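PDB 3HO7: OxyR from Porphyromonas gingivalis, which probably acts as a redox-sensitive, DNA-binding activator of transcription of the LysR family, represented here by its regulatory domain. Local coordinates for residues 28-33 and 209-215; 67-71 and 119-123; 79-85 and 184-190; 86-91 and 172-178. One frame throughout, in Å; residues are numbered along the deposited sequence.

Interaction 1 of 4, residues 28-33 and 209-215; sequences RVFPIW and LLRSAVP
Arg28 NH1 donates a hydrogen bond to the backbone Ala213 O, 3.1 Å away. The bond joins helix 22-36 to the turn 211-214 that follows helix 200-211 in the periplasmic-binding-protein-like regulatory domain of this LysR regulator. Ala213 O lies at the edge of the guanidinium, in its plane. The nitrogen in turn lies in the carbonyl plane, and the bond angle at the hydrogen is 152°. The Arg28 chain is extended from CG to NE, which carries the guanidinium along the turn to Pro215.

Behind this bond the contact is apolar. Val29 CG1 wedges between two groups, 3.6 Å from Ala213 CB and 3.7 Å from Leu210 CD2. Ile32 reaches with CD1 over the CA of Ala213. The edge of the Trp33 ring meets Leu209, with CD1 of the ring 4.1 Å from CD1 of the leucine. Beyond the two helices, Leu210 also packs on Leu80 of strand 75-89, and Trp33 packs on Thr138 of the second subunit. Ser212 OG donates back to Leu209 O at 2.8 Å, 31° from the carbonyl plane.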
# COMPACT_ATOMS: atom_id res chain seq x y z
N ARG A 28 -12.24 -5.82 -8.86
CA ARG A 28 -13.13 -6.80 -9.47
C ARG A 28 -14.56 -6.71 -8.95
O ARG A 28 -15.52 -6.96 -9.68
CB ARG A 28 -12.60 -8.22 -9.22
CG ARG A 28 -11.21 -8.47 -9.78
CD ARG A 28 -10.56 -9.65 -9.08
NE ARG A 28 -9.45 -10.20 -9.85
CZ ARG A 28 -9.57 -11.22 -10.70
NH1 ARG A 28 -10.75 -11.80 -10.89
NH2 ARG A 28 -8.52 -11.66 -11.37
N VAL A 29 -14.70 -6.35 -7.67
CA VAL A 29 -16.00 -6.39 -7.01
C VAL A 29 -16.83 -5.12 -7.20
O VAL A 29 -18.06 -5.18 -7.27
CB VAL A 29 -15.85 -6.67 -5.50
CG1 VAL A 29 -14.90 -7.83 -5.26
CG2 VAL A 29 -15.36 -5.42 -4.77
N PHE A 30 -16.16 -3.98 -7.27
CA PHE A 30 -16.85 -2.69 -7.32
C PHE A 30 -17.93 -2.62 -8.40
O PHE A 30 -19.06 -2.22 -8.14
CB PHE A 30 -15.85 -1.54 -7.45
CG PHE A 30 -15.28 -1.09 -6.14
CD1 PHE A 30 -15.42 -1.87 -5.00
CD2 PHE A 30 -14.58 0.10 -6.04
CE1 PHE A 30 -14.90 -1.47 -3.79
CE2 PHE A 30 -14.05 0.52 -4.83
CZ PHE A 30 -14.21 -0.27 -3.70
N PRO A 31 -17.57 -3.02 -9.63
CA PRO A 31 -18.55 -3.05 -10.72
C PRO A 31 -19.71 -3.99 -10.42
O PRO A 31 -20.85 -3.71 -10.79
CB PRO A 31 -17.73 -3.58 -11.91
CG PRO A 31 -16.32 -3.20 -11.58
CD PRO A 31 -16.21 -3.35 -10.09
N ILE A 32 -19.43 -5.10 -9.74
CA ILE A 32 -20.47 -6.07 -9.42
C ILE A 32 -21.43 -5.55 -8.35
O ILE A 32 -22.63 -5.83 -8.39
CB ILE A 32 -19.88 -7.42 -8.99
CG1 ILE A 32 -19.05 -8.02 -10.13
CG2 ILE A 32 -20.98 -8.38 -8.57
CD1 ILE A 32 -18.35 -9.31 -9.77
N TRP A 33 -20.90 -4.79 -7.39
CA TRP A 33 -21.74 -4.19 -6.36
C TRP A 33 -22.71 -3.19 -6.97
O TRP A 33 -23.91 -3.21 -6.67
CB TRP A 33 -20.90 -3.47 -5.30
CG TRP A 33 -20.23 -4.38 -4.33
CD1 TRP A 33 -20.49 -5.71 -4.12
CD2 TRP A 33 -19.20 -4.03 -3.39
NE1 TRP A 33 -19.67 -6.20 -3.13
CE2 TRP A 33 -18.88 -5.19 -2.67
CE3 TRP A 33 -18.52 -2.84 -3.11
CZ2 TRP A 33 -17.90 -5.20 -1.67
CZ3 TRP A 33 -17.55 -2.85 -2.12
CH2 TRP A 33 -17.25 -4.02 -1.42
N LEU A 209 -21.52 -12.55 -4.15
CA LEU A 209 -20.95 -11.53 -5.02
C LEU A 209 -19.43 -11.54 -5.00
O LEU A 209 -18.78 -11.42 -6.04
CB LEU A 209 -21.48 -10.14 -4.65
CG LEU A 209 -22.91 -9.83 -5.11
CD1 LEU A 209 -23.39 -8.51 -4.54
CD2 LEU A 209 -22.98 -9.82 -6.64
N LEU A 210 -18.85 -11.68 -3.81
CA LEU A 210 -17.41 -11.71 -3.69
C LEU A 210 -16.83 -12.95 -4.37
O LEU A 210 -15.85 -12.86 -5.11
CB LEU A 210 -16.99 -11.64 -2.22
CG LEU A 210 -17.23 -10.30 -1.54
CD1 LEU A 210 -17.08 -10.42 -0.03
CD2 LEU A 210 -16.28 -9.24 -2.08
N ARG A 211 -17.45 -14.10 -4.13
CA ARG A 211 -17.00 -15.34 -4.75
C ARG A 211 -17.11 -15.27 -6.27
O ARG A 211 -16.27 -15.81 -6.99
CB ARG A 211 -17.77 -16.54 -4.21
CG ARG A 211 -17.61 -16.76 -2.71
CD ARG A 211 -18.29 -18.05 -2.28
NE ARG A 211 -17.71 -19.21 -2.94
CZ ARG A 211 -18.27 -20.42 -2.96
NH1 ARG A 211 -19.43 -20.62 -2.35
NH2 ARG A 211 -17.67 -21.42 -3.59
N SER A 212 -18.16 -14.60 -6.76
CA SER A 212 -18.36 -14.46 -8.20
C SER A 212 -17.38 -13.47 -8.80
O SER A 212 -17.32 -13.29 -10.02
CB SER A 212 -19.79 -14.01 -8.49
OG SER A 212 -19.93 -12.61 -8.35
N ALA A 213 -16.60 -12.81 -7.94
CA ALA A 213 -15.64 -11.81 -8.38
C ALA A 213 -14.33 -12.46 -8.82
O ALA A 213 -13.48 -11.80 -9.43
CB ALA A 213 -15.39 -10.80 -7.28
N VAL A 214 -14.17 -13.74 -8.52
CA VAL A 214 -12.95 -14.46 -8.88
C VAL A 214 -13.25 -15.76 -9.63
O VAL A 214 -14.34 -16.31 -9.51
CB VAL A 214 -12.08 -14.75 -7.64
CG1 VAL A 214 -11.72 -13.45 -6.93
CG2 VAL A 214 -12.81 -15.69 -6.69
N PRO A 215 -12.27 -16.24 -10.40
CA PRO A 215 -12.40 -17.50 -11.13
C PRO A 215 -12.82 -18.63 -10.20
O PRO A 215 -12.29 -18.74 -9.09
CB PRO A 215 -10.99 -17.74 -11.67
CG PRO A 215 -10.42 -16.37 -11.81
CD PRO A 215 -10.97 -15.60 -10.65

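Interaction 2 of 4, residues 67-71 and 119-123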
# COMPACT_ATOMS: atom_id res chain seq x y z
N ALA A 67 -7.70 -12.58 5.54
CA ALA A 67 -6.90 -13.64 4.94
C ALA A 67 -6.62 -14.75 5.95
O ALA A 67 -5.51 -15.29 6.00
CB ALA A 67 -5.60 -13.08 4.38
N SER A 68 -7.62 -15.09 6.75
CA SER A 68 -7.48 -16.11 7.77
C SER A 68 -8.79 -16.30 8.52
O SER A 68 -9.70 -15.48 8.41
CB SER A 68 -6.38 -15.71 8.76
OG SER A 68 -6.72 -14.51 9.43
N LYS A 69 -8.89 -17.39 9.28
CA LYS A 69 -10.04 -17.59 10.15
C LYS A 69 -9.95 -16.60 11.31
O LYS A 69 -8.86 -16.30 11.79
CB LYS A 69 -10.08 -19.03 10.68
CG LYS A 69 -10.40 -20.07 9.61
CD LYS A 69 -10.36 -21.48 10.17
CE LYS A 69 -10.58 -22.50 9.06
NZ LYS A 69 -9.51 -22.44 8.03
N ALA A 70 -11.10 -16.09 11.74
CA ALA A 70 -11.13 -15.12 12.83
C ALA A 70 -10.77 -15.79 14.15
O ALA A 70 -10.10 -15.18 14.99
CB ALA A 70 -12.51 -14.47 12.92
N GLU A 71 -11.29 -16.98 14.39
CA GLU A 71 -10.92 -17.73 15.58
C GLU A 71 -11.04 -16.80 16.78
O GLU A 71 -10.17 -16.77 17.64
CB GLU A 71 -9.52 -18.33 15.44
CG GLU A 71 -9.50 -19.53 14.52
CD GLU A 71 -8.10 -19.99 14.16
OE1 GLU A 71 -7.13 -19.39 14.67
OE2 GLU A 71 -7.99 -20.95 13.38
N CYS A 119 3.42 -13.07 7.64
CA CYS A 119 3.75 -13.62 8.95
C CYS A 119 2.67 -13.39 10.01
O CYS A 119 2.97 -13.25 11.19
CB CYS A 119 5.10 -13.07 9.43
SG CYS A 119 6.47 -13.48 8.32
N PHE A 120 1.41 -13.35 9.58
CA PHE A 120 0.32 -13.30 10.54
C PHE A 120 0.23 -14.66 11.20
O PHE A 120 -0.16 -15.65 10.57
CB PHE A 120 -1.00 -12.95 9.85
CG PHE A 120 -2.16 -12.82 10.80
CD1 PHE A 120 -2.27 -11.73 11.64
CD2 PHE A 120 -3.14 -13.80 10.85
CE1 PHE A 120 -3.34 -11.62 12.52
CE2 PHE A 120 -4.21 -13.69 11.72
CZ PHE A 120 -4.30 -12.60 12.56
N ARG A 121 0.59 -14.72 12.47
CA ARG A 121 0.74 -16.00 13.16
C ARG A 121 1.68 -16.87 12.34
O ARG A 121 1.38 -18.02 12.03
CB ARG A 121 -0.62 -16.67 13.35
CG ARG A 121 -1.63 -15.80 14.08
CD ARG A 121 -2.68 -16.62 14.81
NE ARG A 121 -3.73 -17.11 13.92
CZ ARG A 121 -4.86 -16.46 13.68
NH1 ARG A 121 -5.09 -15.29 14.26
NH2 ARG A 121 -5.77 -16.98 12.86
N ASP A 122 2.78 -16.27 11.88
CA ASP A 122 3.84 -17.01 11.19
C ASP A 122 3.31 -17.94 10.10
O ASP A 122 3.66 -19.11 10.07
CB ASP A 122 4.72 -17.76 12.19
CG ASP A 122 5.75 -16.87 12.85
OD1 ASP A 122 6.14 -15.86 12.23
OD2 ASP A 122 6.17 -17.17 13.98
N GLN A 123 2.45 -17.43 9.23
CA GLN A 123 1.80 -18.28 8.23
C GLN A 123 2.83 -18.99 7.35
O GLN A 123 2.84 -20.21 7.25
CB GLN A 123 0.83 -17.48 7.37
CG GLN A 123 0.13 -18.31 6.30
CD GLN A 123 -1.13 -17.64 5.78
OE1 GLN A 123 -1.31 -16.43 5.92
NE2 GLN A 123 -2.02 -18.43 5.18
O HOH W 1 -4.74 -17.75 5.22
O HOH W 2 -3.03 -14.84 6.51
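Arg121 reaches across from the 119-123 loop, and one nitrogen, NH2, lies near two oxygens, one a weak acceptor and one a charge partner only. Here the loop after strand 63-66 meets the loop before helix 125-128, beside strand 184-194 of the regulatory domain. A type II beta turn from Cys119 to Asp122 presents the arginine. Arg121 NH2 makes a weak hydrogen bond to Lys69 O at 3.3 Å, with the oxygen at the guanidinium edge. Glu71 OE1 sits over one face of the same group, also 3.3 Å from Arg121 NH2. This salt bridge is one of charge alone, since no N-H points at the oxygen. The carboxylate and guanidinium planes are 26° apart.

Phe120 lies beside this pair. Phe120 CE2 is 3.5 Å from Ser68 OG, and the same carbon approaches a face of the Arg121 guanidinium near its rim. The arginine chain bends at chi3 (-80°), which lays the guanidinium by the ring.

Farther out, the turn is closed by Asp122 N donating to Cys119 O at 3.1 Å. The Cys119-Cys128 disulfide ties the turn to helix 125-128. Lys69 turns its NZ to Glu188 of strand 184-194. Gln123 NE2 is held by Ala228 O and also takes part in a bridge. One water accepts from Gln123 NE2 at 2.8 Å and donates to Ala67 O at 2.7 Å.

Interaction 3 of 4, residues 79-85 and 184-190; sequences LLYYEEF and RPVREVR
The Tyr81 ring carries Val189 on one face. Val189 CB stands 3.5 Å from the Tyr81 ring centroid, 18° off the normal, a CH-pi contact. Both methyls lie over that same face, CG1 toward Tyr81 CE2 and CG2 3.3 Å from Tyr81 CE1. The tyrosine CG lies between its backbone N and carbonyl carbon (chi1 59°), which brings the ring over the neighbouring strand. At the guanidinium edge, Arg187 NE and NH2 both donate to Glu83 OE1, at 3.1 and 3.0 Å, from above the same carboxylate face. One face of the Arg190 guanidinium lies against the backbone of Leu79. Arg190 NE makes a salt bridge with Asp77, and Arg190 NH1 another with Glu188 OE1 at 2.7 Å.

Strands 75-89 and 184-194 are antiparallel neighbours in the central mixed sheet, their ladder broken by a classic beta bulge. Leu80 N and Tyr81 N both donate to Val189 O, at 2.9 and 3.2 Å. On the other sheet face, a water links Tyr82 OH to Glu188 OE1.

Second partners fix the buried charges: Leu164 N for Glu83 and Thr20 O for Arg187. Helix 200-211 packs on Leu80, and strand 225-227 runs beside strand 184-194 at Val186.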
# COMPACT_ATOMS: atom_id res chain seq x y z
N LEU A 79 -15.65 -19.11 3.89
CA LEU A 79 -14.67 -19.14 2.81
C LEU A 79 -15.16 -18.39 1.58
O LEU A 79 -16.31 -18.55 1.16
CB LEU A 79 -14.32 -20.59 2.45
CG LEU A 79 -13.31 -20.79 1.33
CD1 LEU A 79 -11.96 -20.16 1.70
CD2 LEU A 79 -13.14 -22.27 1.01
N LEU A 80 -14.29 -17.56 1.02
CA LEU A 80 -14.58 -16.89 -0.23
C LEU A 80 -13.76 -17.53 -1.34
O LEU A 80 -14.30 -17.93 -2.37
CB LEU A 80 -14.28 -15.39 -0.13
CG LEU A 80 -15.11 -14.64 0.92
CD1 LEU A 80 -14.79 -13.15 0.89
CD2 LEU A 80 -16.59 -14.88 0.69
N TYR A 81 -12.45 -17.64 -1.12
CA TYR A 81 -11.56 -18.27 -2.08
C TYR A 81 -10.17 -18.49 -1.50
O TYR A 81 -9.78 -17.82 -0.53
CB TYR A 81 -11.47 -17.43 -3.36
CG TYR A 81 -10.95 -16.02 -3.14
CD1 TYR A 81 -9.61 -15.71 -3.35
CD2 TYR A 81 -11.80 -15.01 -2.73
CE1 TYR A 81 -9.14 -14.42 -3.15
CE2 TYR A 81 -11.34 -13.72 -2.53
CZ TYR A 81 -10.01 -13.43 -2.74
OH TYR A 81 -9.56 -12.15 -2.54
N TYR A 82 -9.43 -19.42 -2.09
CA TYR A 82 -8.03 -19.62 -1.74
C TYR A 82 -7.17 -18.82 -2.71
O TYR A 82 -7.61 -18.47 -3.80
CB TYR A 82 -7.66 -21.10 -1.82
CG TYR A 82 -8.36 -21.96 -0.79
CD1 TYR A 82 -9.50 -22.69 -1.12
CD2 TYR A 82 -7.89 -22.04 0.52
CE1 TYR A 82 -10.14 -23.46 -0.18
CE2 TYR A 82 -8.53 -22.82 1.46
CZ TYR A 82 -9.65 -23.53 1.11
OH TYR A 82 -10.30 -24.31 2.04
N GLU A 83 -5.95 -18.52 -2.30
CA GLU A 83 -5.08 -17.72 -3.14
C GLU A 83 -3.63 -18.09 -2.89
O GLU A 83 -3.16 -18.05 -1.75
CB GLU A 83 -5.30 -16.23 -2.86
CG GLU A 83 -4.46 -15.31 -3.73
CD GLU A 83 -4.85 -13.86 -3.57
OE1 GLU A 83 -5.28 -13.48 -2.47
OE2 GLU A 83 -4.71 -13.10 -4.55
N GLU A 84 -2.94 -18.49 -3.95
CA GLU A 84 -1.55 -18.88 -3.84
C GLU A 84 -0.61 -17.71 -3.62
O GLU A 84 -0.76 -16.66 -4.22
CB GLU A 84 -1.11 -19.64 -5.09
CG GLU A 84 -1.57 -21.08 -5.14
CD GLU A 84 -0.77 -21.91 -6.13
OE1 GLU A 84 0.38 -21.53 -6.43
OE2 GLU A 84 -1.29 -22.94 -6.59
N PHE A 85 0.39 -17.94 -2.78
CA PHE A 85 1.52 -17.04 -2.67
C PHE A 85 2.49 -17.37 -3.80
O PHE A 85 2.75 -18.55 -4.07
CB PHE A 85 2.24 -17.22 -1.34
CG PHE A 85 1.50 -16.65 -0.17
CD1 PHE A 85 1.45 -15.29 0.03
CD2 PHE A 85 0.86 -17.48 0.74
CE1 PHE A 85 0.78 -14.75 1.11
CE2 PHE A 85 0.19 -16.96 1.83
CZ PHE A 85 0.15 -15.59 2.01
N ARG A 184 2.17 -26.07 -3.01
CA ARG A 184 2.22 -24.62 -3.14
C ARG A 184 1.43 -23.94 -2.03
O ARG A 184 0.30 -24.32 -1.73
CB ARG A 184 1.68 -24.19 -4.51
CG ARG A 184 2.44 -24.80 -5.68
CD ARG A 184 1.91 -24.29 -7.01
NE ARG A 184 2.53 -24.99 -8.13
CZ ARG A 184 2.11 -26.16 -8.60
NH1 ARG A 184 1.07 -26.76 -8.04
NH2 ARG A 184 2.73 -26.73 -9.62
N PRO A 185 2.04 -22.92 -1.40
CA PRO A 185 1.40 -22.19 -0.31
C PRO A 185 0.20 -21.38 -0.77
O PRO A 185 0.27 -20.70 -1.79
CB PRO A 185 2.51 -21.26 0.18
CG PRO A 185 3.43 -21.10 -0.98
CD PRO A 185 3.39 -22.41 -1.69
N VAL A 186 -0.89 -21.48 -0.03
CA VAL A 186 -2.08 -20.68 -0.31
C VAL A 186 -2.62 -20.06 0.98
O VAL A 186 -2.52 -20.65 2.05
CB VAL A 186 -3.21 -21.53 -0.93
CG1 VAL A 186 -2.64 -22.47 -1.98
CG2 VAL A 186 -3.95 -22.31 0.14
N ARG A 187 -3.18 -18.86 0.85
CA ARG A 187 -3.91 -18.28 1.96
C ARG A 187 -5.40 -18.38 1.65
O ARG A 187 -5.78 -18.56 0.49
CB ARG A 187 -3.52 -16.81 2.17
CG ARG A 187 -4.08 -15.86 1.14
CD ARG A 187 -3.69 -14.43 1.48
NE ARG A 187 -4.06 -13.50 0.43
CZ ARG A 187 -3.81 -12.20 0.47
NH1 ARG A 187 -3.19 -11.69 1.53
NH2 ARG A 187 -4.18 -11.41 -0.53
N GLU A 188 -6.22 -18.29 2.68
CA GLU A 188 -7.66 -18.33 2.49
C GLU A 188 -8.24 -16.95 2.72
O GLU A 188 -8.03 -16.34 3.77
CB GLU A 188 -8.31 -19.35 3.43
CG GLU A 188 -8.11 -19.05 4.90
CD GLU A 188 -8.68 -20.13 5.80
OE1 GLU A 188 -9.80 -20.61 5.51
OE2 GLU A 188 -8.01 -20.49 6.79
N VAL A 189 -8.96 -16.44 1.72
CA VAL A 189 -9.65 -15.17 1.85
C VAL A 189 -11.07 -15.46 2.31
O VAL A 189 -11.79 -16.23 1.68
CB VAL A 189 -9.67 -14.41 0.51
CG1 VAL A 189 -10.40 -13.08 0.66
CG2 VAL A 189 -8.25 -14.19 -0.00
N ARG A 190 -11.46 -14.85 3.43
CA ARG A 190 -12.74 -15.16 4.05
C ARG A 190 -13.51 -13.90 4.39
O ARG A 190 -12.93 -12.82 4.51
CB ARG A 190 -12.52 -16.00 5.32
CG ARG A 190 -11.63 -17.22 5.10
CD ARG A 190 -11.45 -18.03 6.37
NE ARG A 190 -12.70 -18.65 6.81
CZ ARG A 190 -13.14 -19.82 6.35
NH1 ARG A 190 -12.45 -20.50 5.45
NH2 ARG A 190 -14.29 -20.30 6.81
O HOH W 3 -10.73 -23.59 4.54

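Interaction 4 of 4, residues 86-91 and 172-178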
# COMPACT_ATOMS: atom_id res chain seq x y z
N LEU A 86 3.01 -16.35 -4.45
CA LEU A 86 4.00 -16.54 -5.50
C LEU A 86 5.27 -15.78 -5.17
O LEU A 86 5.23 -14.70 -4.58
CB LEU A 86 3.45 -16.09 -6.86
CG LEU A 86 2.30 -16.90 -7.47
CD1 LEU A 86 1.93 -16.33 -8.83
CD2 LEU A 86 2.68 -18.37 -7.59
N GLY A 87 6.40 -16.37 -5.54
CA GLY A 87 7.68 -15.69 -5.40
C GLY A 87 7.77 -14.53 -6.37
O GLY A 87 7.40 -14.64 -7.54
N TYR A 88 8.26 -13.40 -5.87
CA TYR A 88 8.54 -12.26 -6.71
C TYR A 88 10.04 -12.04 -6.57
O TYR A 88 10.50 -11.57 -5.53
CB TYR A 88 7.73 -11.05 -6.24
CG TYR A 88 7.46 -10.00 -7.29
CD1 TYR A 88 6.86 -10.34 -8.50
CD2 TYR A 88 7.76 -8.67 -7.06
CE1 TYR A 88 6.60 -9.38 -9.47
CE2 TYR A 88 7.50 -7.70 -8.01
CZ TYR A 88 6.92 -8.06 -9.21
OH TYR A 88 6.67 -7.09 -10.15
N VAL A 89 10.79 -12.42 -7.59
CA VAL A 89 12.24 -12.51 -7.49
C VAL A 89 12.94 -11.48 -8.37
O VAL A 89 12.71 -11.44 -9.57
CB VAL A 89 12.72 -13.92 -7.91
CG1 VAL A 89 14.22 -14.07 -7.66
CG2 VAL A 89 11.94 -14.99 -7.17
N SER A 90 13.81 -10.67 -7.77
CA SER A 90 14.52 -9.65 -8.54
C SER A 90 15.47 -10.31 -9.53
O SER A 90 15.93 -11.43 -9.31
CB SER A 90 15.30 -8.71 -7.61
OG SER A 90 16.68 -9.03 -7.63
N ARG A 91 15.78 -9.60 -10.60
CA ARG A 91 16.66 -10.12 -11.64
C ARG A 91 18.09 -10.29 -11.14
O ARG A 91 18.93 -10.89 -11.82
CB ARG A 91 16.61 -9.21 -12.88
CG ARG A 91 15.20 -8.99 -13.40
CD ARG A 91 15.16 -7.88 -14.45
NE ARG A 91 13.79 -7.58 -14.85
CZ ARG A 91 13.14 -8.21 -15.82
NH1 ARG A 91 13.74 -9.18 -16.51
NH2 ARG A 91 11.89 -7.87 -16.12
N SER A 172 6.84 -7.09 -18.01
CA SER A 172 8.13 -7.07 -17.33
C SER A 172 8.03 -7.58 -15.89
O SER A 172 8.92 -8.28 -15.41
CB SER A 172 8.71 -5.65 -17.34
OG SER A 172 10.03 -5.64 -16.82
N GLN A 173 6.95 -7.21 -15.21
CA GLN A 173 6.72 -7.65 -13.84
C GLN A 173 6.49 -9.15 -13.78
O GLN A 173 6.98 -9.82 -12.87
CB GLN A 173 5.51 -6.94 -13.25
CG GLN A 173 5.70 -5.46 -12.97
CD GLN A 173 4.43 -4.82 -12.45
OE1 GLN A 173 3.36 -4.97 -13.04
NE2 GLN A 173 4.53 -4.12 -11.33
N LYS A 174 5.73 -9.68 -14.74
CA LYS A 174 5.40 -11.10 -14.74
C LYS A 174 6.65 -11.97 -14.80
O LYS A 174 6.68 -13.07 -14.25
CB LYS A 174 4.44 -11.43 -15.88
CG LYS A 174 3.00 -11.03 -15.62
CD LYS A 174 2.08 -11.46 -16.77
CE LYS A 174 0.63 -11.07 -16.50
NZ LYS A 174 -0.26 -11.42 -17.64
N GLU A 175 7.69 -11.46 -15.45
CA GLU A 175 8.96 -12.18 -15.57
C GLU A 175 9.59 -12.47 -14.21
O GLU A 175 10.37 -13.42 -14.08
CB GLU A 175 9.95 -11.37 -16.42
CG GLU A 175 9.59 -11.32 -17.89
CD GLU A 175 10.47 -10.35 -18.66
OE1 GLU A 175 11.00 -9.40 -18.04
OE2 GLU A 175 10.64 -10.55 -19.88
N LEU A 176 9.26 -11.67 -13.21
CA LEU A 176 9.85 -11.82 -11.88
C LEU A 176 9.13 -12.90 -11.08
O LEU A 176 9.62 -13.33 -10.04
CB LEU A 176 9.82 -10.50 -11.12
CG LEU A 176 10.33 -9.26 -11.86
CD1 LEU A 176 10.38 -8.06 -10.92
CD2 LEU A 176 11.70 -9.53 -12.48
N VAL A 177 7.97 -13.33 -11.57
CA VAL A 177 7.15 -14.28 -10.84
C VAL A 177 7.70 -15.70 -10.92
O VAL A 177 7.98 -16.22 -11.99
CB VAL A 177 5.69 -14.27 -11.34
CG1 VAL A 177 4.89 -15.35 -10.64
CG2 VAL A 177 5.07 -12.90 -11.10
N ARG A 178 7.85 -16.32 -9.75
CA ARG A 178 8.23 -17.72 -9.66
C ARG A 178 7.28 -18.40 -8.69
O ARG A 178 7.26 -18.08 -7.50
CB ARG A 178 9.67 -17.86 -9.14
CG ARG A 178 10.72 -17.19 -9.99
CD ARG A 178 10.97 -17.94 -11.28
NE ARG A 178 12.07 -17.36 -12.04
CZ ARG A 178 11.96 -16.28 -12.82
NH1 ARG A 178 10.79 -15.67 -12.93
NH2 ARG A 178 13.02 -15.83 -13.48
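Tyr88 CG stands opposite its backbone N (chi1 -155°), and this swings the ring over Leu176. Leu176 CB sits over one face, 4.2 Å from the Tyr88 ring centroid, a CH-pi contact. Val177 CG2 comes in at the ring edge. Arg91 leaves the strand end with CG beside its own N (chi1 -55°) and an extended chain. The chain runs across Leu176 at about a right angle, so that Leu176 CD2 lies against one guanidinium face. At the guanidinium edge, Arg91 NH2 donates to Glu175 OE1 at 2.6 Å, the oxygen in the guanidinium plane, met nearly along its own C-O bond. NH1 adds a weak bond to the same oxygen. The two flat groups are turned 76° apart.

The backbone link is a short antiparallel one. Gly87 and Arg178 form a hydrogen-bonded pair: Gly87 N to Arg178 O is 2.7 Å and Arg178 N to Gly87 O is 2.8 Å. Val89 N donates to Leu176 O at 2.9 Å, where the turn 174-177 leads into the strand. Arg178 NH1 bonds Glu175 O at 2.6 Å and Val177 O at 3.0 Å. Leu86 CD1 packs on Val177 CG1.

The strand 177-178 thus borders strand 75-89, which also pairs with strand 158-162. Helix 145-153 packs on Tyr88. Its Glu153 bonds the Tyr88 hydroxyl and Gln173 NE2, while Gln173 OE1 takes Ser170 N.

All four contacts lie in the regulatory domain. Interactions 3 and 4 share strand 75-89 of one mixed sheet, their centres about 20 Å apart, and 4 is nested in the chain loop closed by 3. Interaction 1 closes the widest loop, from 28 to 215, and holds the others within it. It touches interaction 3 where helix 200-211 meets Leu80. Interaction 2 crosses 3 along the chain, with centres about 11 Å apart, and Lys69 joins Glu188 between them. Interactions 2 and 4 lie on opposite sides of the chain centre. Interactions 3 and 4 thus build the sheet along strand 75-89, while 1 and 2 pack helix 200-211 and loop 67-71 against its strands.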